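Long-range contacts in low temperature requirement C protein (Listeria monocytogenes, PDB 1Y9I), which is probably a phosphatidylglycerophosphatase, a putatively membrane-bound lipid phosphatase, and binds a calcium and a magnesium ion in a binuclear site: residues D27-V32 against L43-C48; Q50-V55 against A152-R157; K58-N63 against V106-S111; N86-D91 against I137-F142. All blocks are in the same frame, centred on the assembly; numbering follows the deposited sequence.

Interaction 1: D27-V32 against L43-C48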
# COMPACT_ATOMS: atom_id res chain seq x y z
N ASP A 27 1.77 -26.29 8.03
CA ASP A 27 2.12 -26.09 6.63
C ASP A 27 2.63 -24.66 6.45
O ASP A 27 3.59 -24.41 5.71
CB ASP A 27 0.91 -26.33 5.72
CG ASP A 27 0.35 -27.74 5.86
OD1 ASP A 27 1.15 -28.70 5.86
OD2 ASP A 27 -0.89 -27.89 5.95
N ILE A 28 1.98 -23.72 7.14
CA ILE A 28 2.38 -22.33 7.05
C ILE A 28 3.69 -22.12 7.81
O ILE A 28 4.57 -21.38 7.37
CB ILE A 28 1.31 -21.38 7.63
CG1 ILE A 28 -0.05 -21.67 6.98
CG2 ILE A 28 1.70 -19.93 7.35
CD1 ILE A 28 -1.14 -20.70 7.38
N ALA A 29 3.81 -22.79 8.96
CA ALA A 29 5.02 -22.68 9.79
C ALA A 29 6.25 -23.12 9.01
O ALA A 29 7.33 -22.53 9.15
CB ALA A 29 4.87 -23.53 11.05
N GLU A 30 6.10 -24.16 8.18
CA GLU A 30 7.19 -24.66 7.36
C GLU A 30 7.68 -23.59 6.39
O GLU A 30 8.86 -23.53 6.05
CB GLU A 30 6.74 -25.90 6.58
CG GLU A 30 6.64 -27.16 7.42
CD GLU A 30 8.00 -27.80 7.68
OE1 GLU A 30 8.88 -27.12 8.25
OE2 GLU A 30 8.18 -28.98 7.31
N LEU A 31 6.75 -22.74 5.95
CA LEU A 31 7.07 -21.65 5.02
C LEU A 31 7.88 -20.60 5.76
O LEU A 31 8.81 -20.02 5.21
CB LEU A 31 5.78 -21.02 4.48
CG LEU A 31 4.86 -21.87 3.59
CD1 LEU A 31 3.65 -21.02 3.13
CD2 LEU A 31 5.63 -22.37 2.38
N VAL A 32 7.50 -20.32 7.00
CA VAL A 32 8.21 -19.33 7.79
C VAL A 32 9.64 -19.85 8.00
O VAL A 32 10.60 -19.09 7.94
CB VAL A 32 7.54 -19.13 9.16
CG1 VAL A 32 8.38 -18.18 10.02
CG2 VAL A 32 6.13 -18.57 8.97
N LEU A 43 17.23 -22.47 13.64
CA LEU A 43 15.81 -22.14 13.78
C LEU A 43 14.97 -23.41 13.63
O LEU A 43 15.18 -24.19 12.70
CB LEU A 43 15.40 -21.11 12.72
CG LEU A 43 13.94 -20.62 12.72
CD1 LEU A 43 13.67 -19.82 13.98
CD2 LEU A 43 13.69 -19.76 11.49
N GLU A 44 14.03 -23.61 14.55
CA GLU A 44 13.17 -24.78 14.50
C GLU A 44 11.72 -24.40 14.24
O GLU A 44 11.34 -23.23 14.34
CB GLU A 44 13.29 -25.57 15.81
CG GLU A 44 14.68 -26.16 16.04
CD GLU A 44 14.78 -26.96 17.33
OE1 GLU A 44 14.43 -26.41 18.40
OE2 GLU A 44 15.22 -28.13 17.29
N LEU A 45 10.91 -25.40 13.91
CA LEU A 45 9.50 -25.19 13.59
C LEU A 45 8.62 -24.58 14.68
O LEU A 45 7.74 -23.77 14.38
CB LEU A 45 8.89 -26.51 13.13
CG LEU A 45 7.54 -26.41 12.42
CD1 LEU A 45 7.72 -25.64 11.11
CD2 LEU A 45 6.99 -27.80 12.14
N ASP A 46 8.84 -24.96 15.93
CA ASP A 46 8.01 -24.46 17.02
C ASP A 46 7.84 -22.94 17.09
O ASP A 46 6.72 -22.45 17.16
CB ASP A 46 8.51 -24.97 18.37
CG ASP A 46 7.53 -24.68 19.50
OD1 ASP A 46 6.41 -25.24 19.47
OD2 ASP A 46 7.87 -23.90 20.40
N ILE A 47 8.95 -22.20 17.10
CA ILE A 47 8.85 -20.75 17.19
C ILE A 47 8.18 -20.19 15.93
O ILE A 47 7.53 -19.15 15.98
CB ILE A 47 10.24 -20.09 17.39
CG1 ILE A 47 10.08 -18.57 17.57
CG2 ILE A 47 11.15 -20.37 16.21
CD1 ILE A 47 9.28 -18.18 18.78
N CYS A 48 8.35 -20.88 14.80
CA CYS A 48 7.72 -20.44 13.56
C CYS A 48 6.21 -20.62 13.71
O CYS A 48 5.43 -19.76 13.32
CB CYS A 48 8.24 -21.27 12.38
SG CYS A 48 10.00 -20.98 11.98
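The carboxylate of E30 is the flat side-chain group that takes part here, and it meets L45 through one oxygen, with no stacking: OE1 lies 3.4 Å from L45 CD1, while CG and CD of E30 both stay 4.1 Å from the same methyl. The two side chains cross at about a right angle. The chain of E30 starts out away from L45 and is bent at chi2 (-78°), but its end comes nearer, OE1 being the atom that reaches the leucine; this part of the contact faces solvent. On the helix proper the same L45 methyl rests on A29, with CD1 3.5 Å from A29 CB, so one branch of the leucine spans two consecutive residues.

Farther inside, C48 packs against A29. Its CB sits 3.6 Å from the carbonyl oxygen A29 O, and the CA atoms of A29 and C48 approach to 5.1 Å. The thiol meets V32, SG lying 3.8 Å from V32 CG1. V32 holds CG1 anti to its backbone N (chi1 175°), which sets that methyl against the cysteine, while its other branch, CG2, faces A154 of helix 143-160. No hydrogen bond joins the two segments; D46 turns outward and pairs with R49 and Q50 of its own helix. Such close approach of small residues, with a leucine lying over the outer margin, joins the consecutive helices 25-36 and 45-56 in this all-helical bundle.

Interaction 2: Q50-V55 against A152-R157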
# COMPACT_ATOMS: atom_id res chain seq x y z
N GLN A 50 4.47 -20.57 16.51
CA GLN A 50 3.97 -19.56 17.43
C GLN A 50 3.72 -18.22 16.74
O GLN A 50 2.76 -17.52 17.04
CB GLN A 50 4.95 -19.34 18.59
CG GLN A 50 5.10 -20.53 19.53
CD GLN A 50 6.09 -20.24 20.65
OE1 GLN A 50 5.95 -19.24 21.36
NE2 GLN A 50 7.08 -21.10 20.80
N ASN A 51 4.61 -17.85 15.83
CA ASN A 51 4.46 -16.59 15.12
C ASN A 51 3.28 -16.65 14.15
O ASN A 51 2.60 -15.65 13.94
CB ASN A 51 5.75 -16.22 14.39
CG ASN A 51 6.76 -15.52 15.31
OD1 ASN A 51 6.63 -14.32 15.59
ND2 ASN A 51 7.75 -16.27 15.79
N VAL A 52 3.04 -17.83 13.58
CA VAL A 52 1.90 -17.99 12.67
C VAL A 52 0.63 -17.80 13.48
O VAL A 52 -0.30 -17.11 13.06
CB VAL A 52 1.89 -19.40 12.01
CG1 VAL A 52 0.57 -19.63 11.27
CG2 VAL A 52 3.06 -19.53 11.03
N GLU A 53 0.59 -18.41 14.67
CA GLU A 53 -0.57 -18.30 15.55
C GLU A 53 -0.86 -16.83 15.87
O GLU A 53 -2.01 -16.41 15.86
CB GLU A 53 -0.34 -19.08 16.85
CG GLU A 53 -0.34 -20.60 16.69
CD GLU A 53 -1.72 -21.16 16.36
OE1 GLU A 53 -2.69 -20.38 16.31
OE2 GLU A 53 -1.83 -22.39 16.15
N HIS A 54 0.19 -16.07 16.16
CA HIS A 54 0.03 -14.65 16.48
C HIS A 54 -0.56 -13.86 15.32
O HIS A 54 -1.37 -12.96 15.54
CB HIS A 54 1.37 -14.03 16.89
CG HIS A 54 1.72 -14.25 18.32
ND1 HIS A 54 2.77 -15.05 18.71
CD2 HIS A 54 1.18 -13.75 19.46
CE1 HIS A 54 2.87 -15.04 20.03
NE2 HIS A 54 1.91 -14.26 20.51
N VAL A 55 -0.16 -14.19 14.10
CA VAL A 55 -0.68 -13.50 12.93
C VAL A 55 -2.18 -13.78 12.76
O VAL A 55 -2.97 -12.87 12.51
CB VAL A 55 0.09 -13.93 11.65
CG1 VAL A 55 -0.58 -13.35 10.41
CG2 VAL A 55 1.54 -13.46 11.73
N ALA A 152 4.85 -14.66 5.36
CA ALA A 152 5.69 -13.47 5.33
C ALA A 152 5.46 -12.59 6.55
O ALA A 152 6.40 -12.03 7.10
CB ALA A 152 5.43 -12.68 4.04
N ALA A 153 4.21 -12.45 6.95
CA ALA A 153 3.89 -11.64 8.12
C ALA A 153 4.50 -12.29 9.36
O ALA A 153 5.08 -11.60 10.21
CB ALA A 153 2.37 -11.50 8.28
N ALA A 154 4.37 -13.61 9.45
CA ALA A 154 4.91 -14.36 10.58
C ALA A 154 6.43 -14.25 10.60
O ALA A 154 7.03 -14.13 11.67
CB ALA A 154 4.48 -15.84 10.48
N ALA A 155 7.05 -14.30 9.42
CA ALA A 155 8.51 -14.17 9.33
C ALA A 155 8.95 -12.79 9.80
O ALA A 155 10.02 -12.63 10.39
CB ALA A 155 8.97 -14.40 7.89
N SER A 156 8.13 -11.78 9.52
CA SER A 156 8.42 -10.41 9.93
C SER A 156 8.31 -10.27 11.44
O SER A 156 9.16 -9.64 12.09
CB SER A 156 7.46 -9.45 9.24
OG SER A 156 7.61 -8.14 9.76
N ARG A 157 7.27 -10.86 12.02
CA ARG A 157 7.11 -10.78 13.47
C ARG A 157 8.32 -11.44 14.14
O ARG A 157 8.85 -10.94 15.13
CB ARG A 157 5.83 -11.48 13.92
CG ARG A 157 5.60 -11.40 15.43
CD ARG A 157 4.32 -12.08 15.87
NE ARG A 157 4.06 -11.84 17.29
CZ ARG A 157 4.79 -12.34 18.28
NH1 ARG A 157 5.84 -13.12 18.01
NH2 ARG A 157 4.50 -12.05 19.55
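Helices 45-56 and 143-160 cross inside the helical bundle where N51, H54 and V55 meet A153, A154 and R157. The segment axes come within 8.4 Å at 113°, and alanines permit this closeness: A154 CB lies 3.9 Å from N51 O, and V55 CG2 reaches 3.6 Å to A154 N. V52 CG2 also touches the A154 methyl, 4.0 Å from its CB.

The polar half of the crossing is built on R157. Its CG is anti to the backbone N (chi1 -179°), and the chain continues extended to NE, passing N51 on its way to H54. There the guanidinium lies flat on the imidazole, planes 2° apart and centres 3.6 Å apart, with NH2 over the ring centre and CZ closest to ND1. H54 is held in turn by a weak hydrogen bond from its ND1 to Q50 O. N51 is steadied through ND2, which bonds to I47 O one turn back. Its other amide atom receives R157: NH1, with OD1 close to the guanidinium plane, donates a 2.8 Å hydrogen bond to N51 OD1 from well above the carbonyl plane.

Interaction 3: K58-N63 against V106-S111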
# COMPACT_ATOMS: atom_id res chain seq x y z
N LYS A 58 -4.87 -11.71 14.50
CA LYS A 58 -5.12 -10.34 14.05
C LYS A 58 -6.43 -10.24 13.28
O LYS A 58 -6.65 -10.96 12.31
CB LYS A 58 -3.97 -9.86 13.15
CG LYS A 58 -2.64 -9.70 13.86
CD LYS A 58 -2.67 -8.52 14.82
CE LYS A 58 -1.29 -8.28 15.42
NZ LYS A 58 -1.26 -7.04 16.25
N ARG A 59 -7.29 -9.32 13.71
CA ARG A 59 -8.58 -9.12 13.07
C ARG A 59 -8.39 -8.78 11.58
O ARG A 59 -9.13 -9.27 10.73
CB ARG A 59 -9.33 -7.98 13.76
CG ARG A 59 -10.81 -7.89 13.39
CD ARG A 59 -11.46 -6.68 14.03
NE ARG A 59 -12.92 -6.70 13.89
CZ ARG A 59 -13.72 -7.49 14.59
NH1 ARG A 59 -13.22 -8.32 15.50
NH2 ARG A 59 -15.03 -7.45 14.39
N GLU A 60 -7.39 -7.95 11.28
CA GLU A 60 -7.11 -7.55 9.90
C GLU A 60 -6.85 -8.79 9.02
O GLU A 60 -7.29 -8.86 7.86
CB GLU A 60 -5.88 -6.63 9.88
CG GLU A 60 -5.59 -5.92 8.58
CD GLU A 60 -6.39 -4.64 8.41
OE1 GLU A 60 -5.98 -3.79 7.59
OE2 GLU A 60 -7.44 -4.48 9.08
N VAL A 61 -6.13 -9.75 9.58
CA VAL A 61 -5.81 -10.98 8.86
C VAL A 61 -7.06 -11.84 8.70
O VAL A 61 -7.32 -12.38 7.64
CB VAL A 61 -4.73 -11.78 9.62
CG1 VAL A 61 -4.52 -13.15 8.99
CG2 VAL A 61 -3.42 -10.99 9.60
N GLN A 62 -7.85 -11.95 9.76
CA GLN A 62 -9.06 -12.75 9.70
C GLN A 62 -10.03 -12.26 8.63
O GLN A 62 -10.61 -13.06 7.89
CB GLN A 62 -9.71 -12.76 11.07
CG GLN A 62 -8.85 -13.43 12.12
CD GLN A 62 -9.22 -13.01 13.52
OE1 GLN A 62 -10.26 -12.40 13.74
NE2 GLN A 62 -8.36 -13.35 14.49
N ASN A 63 -10.18 -10.94 8.52
CA ASN A 63 -11.07 -10.36 7.53
C ASN A 63 -10.63 -10.73 6.12
O ASN A 63 -11.46 -11.05 5.27
CB ASN A 63 -11.12 -8.83 7.67
CG ASN A 63 -11.90 -8.39 8.90
OD1 ASN A 63 -12.86 -9.05 9.31
ND2 ASN A 63 -11.52 -7.26 9.49
N VAL A 106 0.21 -9.00 5.03
CA VAL A 106 1.63 -8.71 5.22
C VAL A 106 1.82 -7.43 6.03
O VAL A 106 2.65 -7.37 6.95
CB VAL A 106 2.34 -8.52 3.87
CG1 VAL A 106 3.81 -8.15 4.10
CG2 VAL A 106 2.24 -9.78 3.04
N ASN A 107 1.06 -6.40 5.68
CA ASN A 107 1.16 -5.11 6.34
C ASN A 107 0.97 -5.09 7.84
O ASN A 107 1.43 -4.15 8.50
CB ASN A 107 0.21 -4.11 5.69
CG ASN A 107 0.88 -3.30 4.61
OD1 ASN A 107 0.28 -2.98 3.58
ND2 ASN A 107 2.15 -2.96 4.84
N VAL A 108 0.30 -6.09 8.39
CA VAL A 108 0.08 -6.13 9.83
C VAL A 108 1.41 -6.09 10.58
O VAL A 108 1.47 -5.67 11.73
CB VAL A 108 -0.72 -7.38 10.25
CG1 VAL A 108 -0.93 -7.38 11.75
CG2 VAL A 108 -2.06 -7.39 9.55
N TYR A 109 2.48 -6.54 9.93
CA TYR A 109 3.79 -6.49 10.55
C TYR A 109 4.80 -5.64 9.78
O TYR A 109 6.01 -5.79 9.93
CB TYR A 109 4.33 -7.91 10.80
CG TYR A 109 3.68 -8.54 12.02
CD1 TYR A 109 3.98 -8.08 13.30
CD2 TYR A 109 2.73 -9.55 11.89
CE1 TYR A 109 3.34 -8.59 14.42
CE2 TYR A 109 2.08 -10.08 13.01
CZ TYR A 109 2.39 -9.59 14.27
OH TYR A 109 1.74 -10.08 15.38
N GLY A 110 4.29 -4.75 8.93
CA GLY A 110 5.15 -3.84 8.21
C GLY A 110 5.76 -4.23 6.88
O GLY A 110 5.70 -5.38 6.44
N SER A 111 6.38 -3.23 6.25
CA SER A 111 7.01 -3.37 4.95
C SER A 111 8.16 -4.36 4.87
O SER A 111 8.50 -4.81 3.78
CB SER A 111 7.49 -2.00 4.47
OG SER A 111 8.37 -1.43 5.43
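K58 is the N-cap of helix 59-76, and from this first turn K58, E60 and V61 meet V108 and Y109 in the loop that links helices 97-106 and 114-123. In that loop Y109 N bonds to V106 O and G110 N to N107 O, successive turns that lead to G110, where the chain takes a positive phi of 87°. The backbones stay apart, E60 CA and V108 CA being 7.3 Å from each other, so the contact is made by side chains.

V108 reaches across with both branches. Its CG2 lies 3.8 Å from V61 CG2 and 3.9 Å from E60 CB, while CG1, anti to the backbone N (chi1 -180°), meets the lysine chain 3.6 Å from K58 CG. The valines cross at about a right angle; E60 and V108 slide past each other in opposite directions. The carboxylate of E60 belongs to the subunit interface, where OE1 accepts from the backbone N of S111 in the second subunit. Y109 packs on V55 and R157 of its own chain. CG, CD and CE of K58 all touch V108 CG1, and K58 CE also stands 3.5 Å from Y109 OH, approaching the ring obliquely.

Interaction 4: N86-D91 against I137-F142. With MG (magnesium ion), chain F.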
# COMPACT_ATOMS: atom_id res chain seq x y z
N ASN A 86 -14.80 -16.37 -14.80
CA ASN A 86 -13.70 -16.95 -15.56
C ASN A 86 -12.35 -16.41 -15.10
O ASN A 86 -11.37 -17.16 -15.02
CB ASN A 86 -13.84 -16.66 -17.06
CG ASN A 86 -15.02 -17.36 -17.70
OD1 ASN A 86 -15.37 -18.48 -17.32
ND2 ASN A 86 -15.63 -16.72 -18.69
N ILE A 87 -12.30 -15.13 -14.78
CA ILE A 87 -11.07 -14.49 -14.35
C ILE A 87 -10.49 -15.11 -13.08
O ILE A 87 -9.31 -15.46 -13.04
CB ILE A 87 -11.29 -12.97 -14.14
CG1 ILE A 87 -11.61 -12.32 -15.48
CG2 ILE A 87 -10.06 -12.33 -13.49
CD1 ILE A 87 -12.00 -10.85 -15.38
N ILE A 88 -11.32 -15.27 -12.06
CA ILE A 88 -10.89 -15.85 -10.80
C ILE A 88 -10.64 -17.36 -10.89
O ILE A 88 -9.63 -17.86 -10.40
CB ILE A 88 -11.91 -15.56 -9.68
CG1 ILE A 88 -11.90 -14.06 -9.35
CG2 ILE A 88 -11.60 -16.38 -8.44
CD1 ILE A 88 -12.94 -13.63 -8.32
N SER A 89 -11.54 -18.10 -11.54
CA SER A 89 -11.34 -19.54 -11.62
C SER A 89 -10.12 -19.92 -12.46
O SER A 89 -9.50 -20.95 -12.23
CB SER A 89 -12.61 -20.23 -12.16
OG SER A 89 -12.85 -19.88 -13.51
N ALA A 90 -9.76 -19.06 -13.41
CA ALA A 90 -8.61 -19.33 -14.28
C ALA A 90 -7.33 -18.69 -13.75
O ALA A 90 -6.28 -18.78 -14.40
CB ALA A 90 -8.89 -18.82 -15.68
N ASP A 91 -7.42 -18.04 -12.60
CA ASP A 91 -6.26 -17.38 -11.99
C ASP A 91 -5.53 -16.50 -13.01
O ASP A 91 -4.31 -16.58 -13.16
CB ASP A 91 -5.31 -18.43 -11.41
CG ASP A 91 -4.25 -17.83 -10.50
OD1 ASP A 91 -4.30 -16.61 -10.22
OD2 ASP A 91 -3.35 -18.59 -10.06
N ILE A 137 -10.83 -27.78 -11.29
CA ILE A 137 -11.99 -27.89 -10.41
C ILE A 137 -11.78 -27.08 -9.13
O ILE A 137 -12.67 -26.36 -8.68
CB ILE A 137 -12.28 -29.37 -10.02
CG1 ILE A 137 -11.04 -30.00 -9.39
CG2 ILE A 137 -12.70 -30.15 -11.26
CD1 ILE A 137 -11.24 -31.43 -8.94
N ALA A 138 -10.59 -27.19 -8.54
CA ALA A 138 -10.27 -26.46 -7.33
C ALA A 138 -9.74 -25.07 -7.68
O ALA A 138 -8.96 -24.92 -8.63
CB ALA A 138 -9.24 -27.22 -6.50
N VAL A 139 -10.16 -24.07 -6.92
CA VAL A 139 -9.72 -22.70 -7.15
C VAL A 139 -9.06 -22.18 -5.87
O VAL A 139 -9.65 -22.22 -4.80
CB VAL A 139 -10.92 -21.79 -7.53
CG1 VAL A 139 -10.46 -20.36 -7.71
CG2 VAL A 139 -11.55 -22.30 -8.82
N HIS A 140 -7.82 -21.70 -6.00
CA HIS A 140 -7.08 -21.18 -4.85
C HIS A 140 -6.44 -19.85 -5.21
O HIS A 140 -5.37 -19.49 -4.70
CB HIS A 140 -6.00 -22.18 -4.43
CG HIS A 140 -6.54 -23.47 -3.90
ND1 HIS A 140 -7.22 -23.56 -2.71
CD2 HIS A 140 -6.50 -24.73 -4.41
CE1 HIS A 140 -7.57 -24.82 -2.50
NE2 HIS A 140 -7.15 -25.55 -3.51
N THR A 141 -7.10 -19.12 -6.11
CA THR A 141 -6.63 -17.83 -6.58
C THR A 141 -6.32 -16.88 -5.42
O THR A 141 -5.30 -16.18 -5.44
CB THR A 141 -7.69 -17.22 -7.51
OG1 THR A 141 -7.85 -18.08 -8.65
CG2 THR A 141 -7.26 -15.83 -7.97
N PHE A 142 -7.19 -16.84 -4.42
CA PHE A 142 -6.97 -15.96 -3.28
C PHE A 142 -6.20 -16.65 -2.15
O PHE A 142 -5.38 -16.02 -1.48
CB PHE A 142 -8.31 -15.47 -2.74
CG PHE A 142 -8.92 -14.39 -3.56
CD1 PHE A 142 -8.65 -13.06 -3.27
CD2 PHE A 142 -9.72 -14.70 -4.66
CE1 PHE A 142 -9.17 -12.04 -4.08
CE2 PHE A 142 -10.24 -13.70 -5.47
CZ PHE A 142 -9.96 -12.37 -5.17
MG MG F . -3.53 -15.63 -6.26
O HOH W 1 -3.33 -17.06 -7.61
O HOH W 2 -1.53 -15.11 -6.45
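T141 faces I88 with its side chain and a magnesium ion with its backbone: T141 O binds the metal at 2.0 Å. Two waters, together with D98, D144 and D145, complete six-fold coordination. One of the waters also donates a weak hydrogen bond of 2.8 Å to D91 OD1, which places D91 in the second shell. Its OD2 is held by H134, and its side chain comes to about 4 Å from the bound calcium ion.

On the helix side, T141 OG1 donates a hydrogen bond to I88 O, very short at 2.5 Å. OG1 lies anti to the carbonyl carbon (chi1 -62°), turned toward the end of helix 84-89. There I88 O also accepts from D91 N, at 3.1 Å, in the Schellman motif that closes helix 84-89, with D91 at positive phi, so a single carbonyl joins the helix terminus to the metal-binding loop. Around this bond, V139 CG2 packs 3.9 Å from S89 CA, and I88 CD1 meets F142 CE2 at the ring edge, 3.9 Å away. Helix 59-76 backs the site, D72 accepting from F142 N and A75 touching I88. F142 also reaches L101 of helix 97-106, just before the chain enters helix 143-160.

Overall arrangement
From the N terminus, interaction 1 closes the first loop, a short one that folds helix 45-56 onto helix 25-36. Interaction 2 follows on the same helix 45-56 and closes a far longer loop by reaching helix 143-160; the two touch through V32, V52 and A154. Interactions 3 and 4 both fall within that long loop and cross, since 86-91 lies between the two segments of interaction 3, and 137-142 follows them. Interaction 3 adjoins interaction 2 through Y109, S156 and R157, and ties the start of helix 59-76 to the loop before helix 114-123. Interaction 4 lies across the chain centre, about 26 Å from interaction 2 between centres, and joins helix 84-89 to the metal-binding loop.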